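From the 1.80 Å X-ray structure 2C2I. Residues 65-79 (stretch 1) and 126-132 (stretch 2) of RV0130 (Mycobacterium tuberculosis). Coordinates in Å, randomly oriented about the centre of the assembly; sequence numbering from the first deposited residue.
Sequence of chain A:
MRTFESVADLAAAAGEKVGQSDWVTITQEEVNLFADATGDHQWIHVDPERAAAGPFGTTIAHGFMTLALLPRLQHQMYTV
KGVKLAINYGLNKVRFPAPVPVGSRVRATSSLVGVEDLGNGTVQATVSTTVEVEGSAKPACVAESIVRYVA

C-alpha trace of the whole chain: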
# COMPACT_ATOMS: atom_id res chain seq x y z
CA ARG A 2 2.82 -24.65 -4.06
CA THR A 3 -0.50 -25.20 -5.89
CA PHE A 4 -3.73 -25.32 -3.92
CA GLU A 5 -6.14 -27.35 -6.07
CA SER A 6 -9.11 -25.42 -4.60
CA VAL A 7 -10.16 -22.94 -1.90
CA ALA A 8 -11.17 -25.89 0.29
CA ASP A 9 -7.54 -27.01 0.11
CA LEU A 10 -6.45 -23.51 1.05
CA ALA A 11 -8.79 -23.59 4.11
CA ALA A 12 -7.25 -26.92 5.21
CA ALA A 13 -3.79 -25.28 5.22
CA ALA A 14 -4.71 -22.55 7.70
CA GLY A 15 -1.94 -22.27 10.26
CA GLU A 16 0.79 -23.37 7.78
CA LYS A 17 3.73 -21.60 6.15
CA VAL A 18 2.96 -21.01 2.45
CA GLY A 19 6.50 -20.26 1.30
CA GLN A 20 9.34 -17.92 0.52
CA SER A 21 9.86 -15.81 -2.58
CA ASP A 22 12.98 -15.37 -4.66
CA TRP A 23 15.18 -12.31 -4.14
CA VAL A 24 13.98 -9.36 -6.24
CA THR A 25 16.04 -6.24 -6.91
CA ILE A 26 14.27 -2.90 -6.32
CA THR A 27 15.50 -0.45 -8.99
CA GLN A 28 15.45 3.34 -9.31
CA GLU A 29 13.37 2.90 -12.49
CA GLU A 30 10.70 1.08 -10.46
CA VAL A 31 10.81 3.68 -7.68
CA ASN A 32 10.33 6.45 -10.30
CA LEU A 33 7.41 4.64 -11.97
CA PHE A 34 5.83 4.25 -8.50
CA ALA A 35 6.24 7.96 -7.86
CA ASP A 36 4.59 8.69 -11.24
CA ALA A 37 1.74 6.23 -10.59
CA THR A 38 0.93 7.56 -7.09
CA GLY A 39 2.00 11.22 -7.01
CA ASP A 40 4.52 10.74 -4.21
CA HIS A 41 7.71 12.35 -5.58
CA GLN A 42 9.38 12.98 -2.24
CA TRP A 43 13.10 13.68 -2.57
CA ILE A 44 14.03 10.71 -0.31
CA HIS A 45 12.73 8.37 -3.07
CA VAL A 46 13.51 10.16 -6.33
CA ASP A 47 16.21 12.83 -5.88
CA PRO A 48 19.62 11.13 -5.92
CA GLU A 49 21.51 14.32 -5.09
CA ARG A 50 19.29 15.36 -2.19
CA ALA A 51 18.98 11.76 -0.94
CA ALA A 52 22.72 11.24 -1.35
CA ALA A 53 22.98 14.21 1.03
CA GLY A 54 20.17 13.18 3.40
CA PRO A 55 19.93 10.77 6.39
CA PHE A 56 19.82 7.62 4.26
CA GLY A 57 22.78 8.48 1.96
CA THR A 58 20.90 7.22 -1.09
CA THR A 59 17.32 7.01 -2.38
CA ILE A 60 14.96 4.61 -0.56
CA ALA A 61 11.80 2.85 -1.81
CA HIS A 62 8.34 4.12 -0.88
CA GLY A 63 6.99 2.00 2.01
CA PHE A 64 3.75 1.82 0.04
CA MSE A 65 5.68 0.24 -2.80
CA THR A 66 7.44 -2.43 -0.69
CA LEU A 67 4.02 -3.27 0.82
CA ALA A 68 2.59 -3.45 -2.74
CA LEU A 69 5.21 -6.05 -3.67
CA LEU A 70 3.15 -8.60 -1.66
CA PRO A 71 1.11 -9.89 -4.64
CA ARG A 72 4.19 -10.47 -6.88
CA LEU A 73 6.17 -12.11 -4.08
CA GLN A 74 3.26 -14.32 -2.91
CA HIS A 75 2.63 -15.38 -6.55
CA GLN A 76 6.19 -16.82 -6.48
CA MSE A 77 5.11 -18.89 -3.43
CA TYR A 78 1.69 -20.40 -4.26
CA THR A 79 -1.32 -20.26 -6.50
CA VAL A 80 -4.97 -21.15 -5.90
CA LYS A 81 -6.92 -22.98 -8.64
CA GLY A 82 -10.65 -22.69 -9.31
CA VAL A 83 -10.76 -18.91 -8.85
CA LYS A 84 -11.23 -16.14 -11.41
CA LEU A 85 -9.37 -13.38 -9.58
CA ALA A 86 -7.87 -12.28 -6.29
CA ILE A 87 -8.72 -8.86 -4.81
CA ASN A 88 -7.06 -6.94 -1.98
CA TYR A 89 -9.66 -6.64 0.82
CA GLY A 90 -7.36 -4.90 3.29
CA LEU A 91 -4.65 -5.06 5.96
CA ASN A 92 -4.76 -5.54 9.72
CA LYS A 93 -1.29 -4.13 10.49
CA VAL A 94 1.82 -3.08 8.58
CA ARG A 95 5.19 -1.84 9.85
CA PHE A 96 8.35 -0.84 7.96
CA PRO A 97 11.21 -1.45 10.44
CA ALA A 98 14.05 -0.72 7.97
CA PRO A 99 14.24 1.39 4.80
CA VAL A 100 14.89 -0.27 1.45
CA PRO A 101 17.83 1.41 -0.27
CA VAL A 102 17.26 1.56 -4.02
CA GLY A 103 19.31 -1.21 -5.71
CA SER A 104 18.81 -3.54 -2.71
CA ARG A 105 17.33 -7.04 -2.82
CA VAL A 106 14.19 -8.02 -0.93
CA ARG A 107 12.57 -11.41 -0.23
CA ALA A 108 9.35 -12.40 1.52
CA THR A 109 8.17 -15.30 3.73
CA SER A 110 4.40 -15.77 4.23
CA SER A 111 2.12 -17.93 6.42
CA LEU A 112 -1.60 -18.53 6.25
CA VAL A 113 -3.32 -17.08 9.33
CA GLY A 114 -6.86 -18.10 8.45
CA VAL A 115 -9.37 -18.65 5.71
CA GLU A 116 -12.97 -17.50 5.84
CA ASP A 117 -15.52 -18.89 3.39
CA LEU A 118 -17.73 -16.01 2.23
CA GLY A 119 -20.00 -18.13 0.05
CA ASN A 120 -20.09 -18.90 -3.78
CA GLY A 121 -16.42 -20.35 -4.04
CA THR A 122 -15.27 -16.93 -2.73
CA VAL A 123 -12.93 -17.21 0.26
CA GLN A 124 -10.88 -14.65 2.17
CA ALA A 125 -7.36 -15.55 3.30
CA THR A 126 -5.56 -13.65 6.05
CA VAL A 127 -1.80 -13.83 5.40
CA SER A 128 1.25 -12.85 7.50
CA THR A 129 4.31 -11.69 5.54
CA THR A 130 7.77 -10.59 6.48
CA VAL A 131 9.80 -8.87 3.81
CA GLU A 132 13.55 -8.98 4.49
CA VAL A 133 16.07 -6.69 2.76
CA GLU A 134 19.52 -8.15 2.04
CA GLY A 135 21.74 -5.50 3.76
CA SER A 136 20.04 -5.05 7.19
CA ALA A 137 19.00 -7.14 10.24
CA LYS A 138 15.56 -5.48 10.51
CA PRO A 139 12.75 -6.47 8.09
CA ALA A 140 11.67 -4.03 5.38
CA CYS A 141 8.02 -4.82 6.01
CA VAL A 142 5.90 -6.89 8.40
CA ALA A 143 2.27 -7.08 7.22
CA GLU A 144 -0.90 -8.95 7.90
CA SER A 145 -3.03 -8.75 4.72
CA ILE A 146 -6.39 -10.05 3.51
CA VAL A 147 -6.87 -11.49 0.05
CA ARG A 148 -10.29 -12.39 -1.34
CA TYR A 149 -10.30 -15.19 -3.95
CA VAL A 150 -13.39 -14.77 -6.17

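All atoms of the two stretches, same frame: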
# COMPACT_ATOMS: atom_id res chain seq x y z
N MSE A 65 5.30 1.11 -1.70
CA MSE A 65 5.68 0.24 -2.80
C MSE A 65 6.11 -1.13 -2.27
O MSE A 65 5.67 -2.13 -2.79
CB MSE A 65 6.81 0.82 -3.64
CG MSE A 65 7.17 -0.15 -4.78
SE MSE A 65 8.40 0.62 -6.07
CE MSE A 65 9.29 1.16 -5.11
N THR A 66 6.98 -1.15 -1.27
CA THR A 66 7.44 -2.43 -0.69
C THR A 66 6.21 -3.27 -0.25
O THR A 66 6.11 -4.47 -0.53
CB THR A 66 8.41 -2.18 0.49
OG1 THR A 66 9.55 -1.44 -0.00
CG2 THR A 66 8.92 -3.49 1.07
N LEU A 67 5.27 -2.61 0.41
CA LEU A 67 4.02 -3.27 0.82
C LEU A 67 3.31 -3.85 -0.41
O LEU A 67 2.85 -4.98 -0.37
CB LEU A 67 3.09 -2.29 1.56
CG LEU A 67 1.69 -2.84 1.91
CD1 LEU A 67 1.79 -4.01 2.88
CD2 LEU A 67 0.83 -1.72 2.50
N ALA A 68 3.25 -3.06 -1.49
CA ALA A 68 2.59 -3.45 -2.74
C ALA A 68 3.34 -4.52 -3.54
O ALA A 68 2.81 -5.02 -4.55
CB ALA A 68 2.33 -2.20 -3.61
N LEU A 69 4.55 -4.87 -3.11
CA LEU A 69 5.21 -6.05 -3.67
C LEU A 69 4.61 -7.39 -3.19
O LEU A 69 4.95 -8.45 -3.72
CB LEU A 69 6.72 -6.03 -3.41
CG LEU A 69 7.56 -4.85 -3.91
CD1 LEU A 69 9.01 -4.98 -3.41
CD2 LEU A 69 7.51 -4.76 -5.44
N LEU A 70 3.70 -7.36 -2.22
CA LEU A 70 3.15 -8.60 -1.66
C LEU A 70 2.53 -9.55 -2.71
O LEU A 70 2.82 -10.75 -2.71
CB LEU A 70 2.18 -8.33 -0.49
CG LEU A 70 2.75 -8.54 0.92
CD1 LEU A 70 4.08 -7.75 1.09
CD2 LEU A 70 1.68 -8.16 1.95
N PRO A 71 1.65 -9.02 -3.58
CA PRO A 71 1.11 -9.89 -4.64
C PRO A 71 2.17 -10.59 -5.52
O PRO A 71 2.10 -11.81 -5.70
CB PRO A 71 0.21 -8.94 -5.46
CG PRO A 71 -0.24 -7.89 -4.40
CD PRO A 71 1.02 -7.68 -3.60
N ARG A 72 3.13 -9.85 -6.05
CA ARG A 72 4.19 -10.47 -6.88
C ARG A 72 4.94 -11.55 -6.10
O ARG A 72 5.18 -12.64 -6.60
CB ARG A 72 5.20 -9.43 -7.38
CG ARG A 72 6.43 -10.01 -8.04
CD ARG A 72 7.39 -8.93 -8.51
NE ARG A 72 8.46 -9.51 -9.31
CZ ARG A 72 9.62 -8.91 -9.55
NH1 ARG A 72 9.86 -7.69 -9.07
NH2 ARG A 72 10.55 -9.53 -10.27
N LEU A 73 5.31 -11.22 -4.87
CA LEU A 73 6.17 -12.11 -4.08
C LEU A 73 5.40 -13.37 -3.65
O LEU A 73 5.95 -14.49 -3.69
CB LEU A 73 6.78 -11.35 -2.91
CG LEU A 73 7.70 -10.15 -3.27
CD1 LEU A 73 8.25 -9.48 -2.02
CD2 LEU A 73 8.84 -10.55 -4.16
N GLN A 74 4.14 -13.20 -3.27
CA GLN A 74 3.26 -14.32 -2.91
C GLN A 74 2.93 -15.21 -4.12
O GLN A 74 2.83 -16.41 -3.99
CB GLN A 74 2.00 -13.82 -2.20
CG GLN A 74 2.32 -13.25 -0.81
CD GLN A 74 1.19 -12.43 -0.20
OE1 GLN A 74 0.13 -12.27 -0.80
NE2 GLN A 74 1.43 -11.90 1.00
N HIS A 75 2.85 -14.61 -5.31
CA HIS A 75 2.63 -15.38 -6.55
C HIS A 75 3.80 -16.35 -6.84
O HIS A 75 3.59 -17.43 -7.42
CB HIS A 75 2.40 -14.43 -7.74
CG HIS A 75 2.04 -15.12 -9.02
ND1 HIS A 75 0.75 -15.50 -9.32
CD2 HIS A 75 2.79 -15.46 -10.09
CE1 HIS A 75 0.72 -16.06 -10.51
NE2 HIS A 75 1.95 -16.05 -11.00
N GLN A 76 5.00 -15.97 -6.41
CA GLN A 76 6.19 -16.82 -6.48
C GLN A 76 6.10 -18.00 -5.50
O GLN A 76 6.79 -19.02 -5.69
CB GLN A 76 7.47 -16.02 -6.19
CG GLN A 76 7.88 -15.04 -7.29
CD GLN A 76 9.16 -14.30 -6.98
OE1 GLN A 76 9.83 -14.56 -5.98
NE2 GLN A 76 9.52 -13.37 -7.85
N MSE A 77 5.25 -17.87 -4.48
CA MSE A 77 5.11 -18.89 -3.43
C MSE A 77 4.03 -19.93 -3.67
O MSE A 77 4.23 -21.11 -3.39
CB MSE A 77 4.82 -18.22 -2.09
CG MSE A 77 5.85 -17.19 -1.66
SE MSE A 77 5.22 -16.44 0.01
CE MSE A 77 6.15 -14.82 0.03
N TYR A 78 2.85 -19.50 -4.12
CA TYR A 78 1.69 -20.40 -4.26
C TYR A 78 0.70 -19.83 -5.24
O TYR A 78 0.73 -18.63 -5.55
CB TYR A 78 0.98 -20.67 -2.91
CG TYR A 78 0.46 -19.42 -2.22
CD1 TYR A 78 -0.87 -19.02 -2.35
CD2 TYR A 78 1.31 -18.64 -1.47
CE1 TYR A 78 -1.33 -17.85 -1.72
CE2 TYR A 78 0.87 -17.48 -0.84
CZ TYR A 78 -0.43 -17.09 -0.97
OH TYR A 78 -0.82 -15.93 -0.32
N THR A 79 -0.17 -20.70 -5.75
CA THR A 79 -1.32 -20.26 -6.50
C THR A 79 -2.53 -21.04 -6.01
O THR A 79 -2.39 -22.09 -5.39
CB THR A 79 -1.16 -20.47 -8.01
OG1 THR A 79 -0.96 -21.86 -8.28
CG2 THR A 79 0.05 -19.68 -8.55
N THR A 126 -6.36 -14.60 5.30
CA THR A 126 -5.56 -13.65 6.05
C THR A 126 -4.13 -14.22 6.08
O THR A 126 -3.91 -15.36 6.47
CB THR A 126 -6.14 -13.44 7.44
OG1 THR A 126 -7.48 -12.94 7.30
CG2 THR A 126 -5.30 -12.45 8.27
N VAL A 127 -3.18 -13.39 5.65
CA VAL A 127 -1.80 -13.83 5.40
C VAL A 127 -0.84 -12.95 6.21
O VAL A 127 -1.01 -11.73 6.25
CB VAL A 127 -1.46 -13.74 3.90
CG1 VAL A 127 -0.00 -14.19 3.64
CG2 VAL A 127 -2.43 -14.60 3.02
N SER A 128 0.16 -13.57 6.84
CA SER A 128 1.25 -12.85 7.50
C SER A 128 2.48 -12.88 6.60
O SER A 128 2.83 -13.94 6.10
CB SER A 128 1.59 -13.50 8.83
OG SER A 128 1.91 -14.87 8.64
N THR A 129 3.13 -11.73 6.40
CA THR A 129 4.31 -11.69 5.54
C THR A 129 5.39 -10.89 6.24
O THR A 129 5.11 -9.88 6.91
CB THR A 129 4.02 -11.08 4.13
OG1 THR A 129 2.95 -11.80 3.47
CG2 THR A 129 5.24 -11.14 3.22
N THR A 130 6.63 -11.36 6.10
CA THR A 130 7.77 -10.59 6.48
C THR A 130 8.58 -10.41 5.24
O THR A 130 8.86 -11.39 4.55
CB THR A 130 8.56 -11.30 7.61
OG1 THR A 130 7.80 -11.20 8.81
CG2 THR A 130 9.92 -10.60 7.83
N VAL A 131 8.92 -9.16 4.92
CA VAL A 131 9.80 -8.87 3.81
C VAL A 131 11.17 -8.50 4.40
O VAL A 131 11.28 -7.51 5.13
CB VAL A 131 9.27 -7.70 2.92
CG1 VAL A 131 10.14 -7.51 1.68
CG2 VAL A 131 7.83 -7.96 2.47
N GLU A 132 12.18 -9.30 4.08
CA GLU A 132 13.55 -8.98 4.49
C GLU A 132 14.25 -8.20 3.39
O GLU A 132 13.90 -8.34 2.21
CB GLU A 132 14.34 -10.25 4.81
CG GLU A 132 14.66 -11.13 3.63
CD GLU A 132 15.35 -12.43 4.08
OE1 GLU A 132 16.38 -12.35 4.79
OE2 GLU A 132 14.85 -13.51 3.74

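The contact is a small, largely apolar packing of helical segments across one face of a β-strand, pinned near its middle by a single side-chain hydrogen bond from Gln74 to Thr129. It buries 312 Å² summed over both sides, and it joins segments far apart in sequence, since no two touching residues are separated by fewer than 49 positions.

The helix formed by residues 70-75 passes over strand 126-132 at 97°, so the two run nearly perpendicular, with a closest approach of 10.8 Å between their axes. At that spacing the backbones stay apart and side chains fill the gap; the CA atoms of Leu70 and Thr129 lie 7.9 Å from each other, and those of Thr66 and Val131 8.2 Å. The alternation of the extended strand decides which of its residues take part. Val127, Thr129 and Val131 direct their CA-to-CB bonds toward stretch 1, whereas Ser128 and Thr130 point away and lose no surface to it.

On the other side, the contacting residues Thr66, Leu70, Gln74 and Tyr78 recur at intervals of four, and they meet the strand in reverse order, from Val131 to Val127. From Leu70 onward, backbone hydrogen bonds match this spacing: Gln74 N donates to Leu70 O (2.8 Å), and Tyr78 N to Gln74 O (3.1 Å).

Val131 gives up the most surface of any residue in the contact, 68 Å², and touches two partners. Its CG2 packs against Leu70 CD1 at 4.0 Å, while its CG1 lies 4.2 Å from Thr66 CG2. The two methyl groups of the valine thus meet different residues. The CA-to-CB bond of Leu70 points sideways relative to the strand, but the end of its side chain comes nearer; its chi1 of -101° falls between the usual wells. Leu70 also reaches Thr129, the closest pair being Leu70 CD2 and Thr129 OG1 at 4.1 Å, so that this one leucine spans both Val131 and Thr129.

The polar element lies at Thr129. Gln74 NE2 donates a hydrogen bond to Thr129 OG1 over 2.9 Å, with an N-H...acceptor angle of 132°, of ordinary length but clearly bent. Gln74 points toward the strand with chi1 m and chi2 t, an extended conformation that carries its amide across the gap. Both residues are buried, and the bond gives the Gln74 amide a polar partner on the strand. Thr129 OG1 is also hydrogen-bonded elsewhere in the structure. The same amide nitrogen abuts the valine that follows along the face, Gln74 NE2 lying 3.8 Å from Val127 CG1.

Val127 closes the row. Its other methyl, CG2, lies 3.9 Å from Tyr78 OH, a van der Waals approach made by the tip of the tyrosine. Leu73 and Met77, a selenomethionine, also point toward the strand and have some surface covered, but Leu73 CD1 remains 4.6 Å from Val131 CG1, and Met77 CE 5.0 Å from Thr129 CG2, and they serve as looser flanking cover.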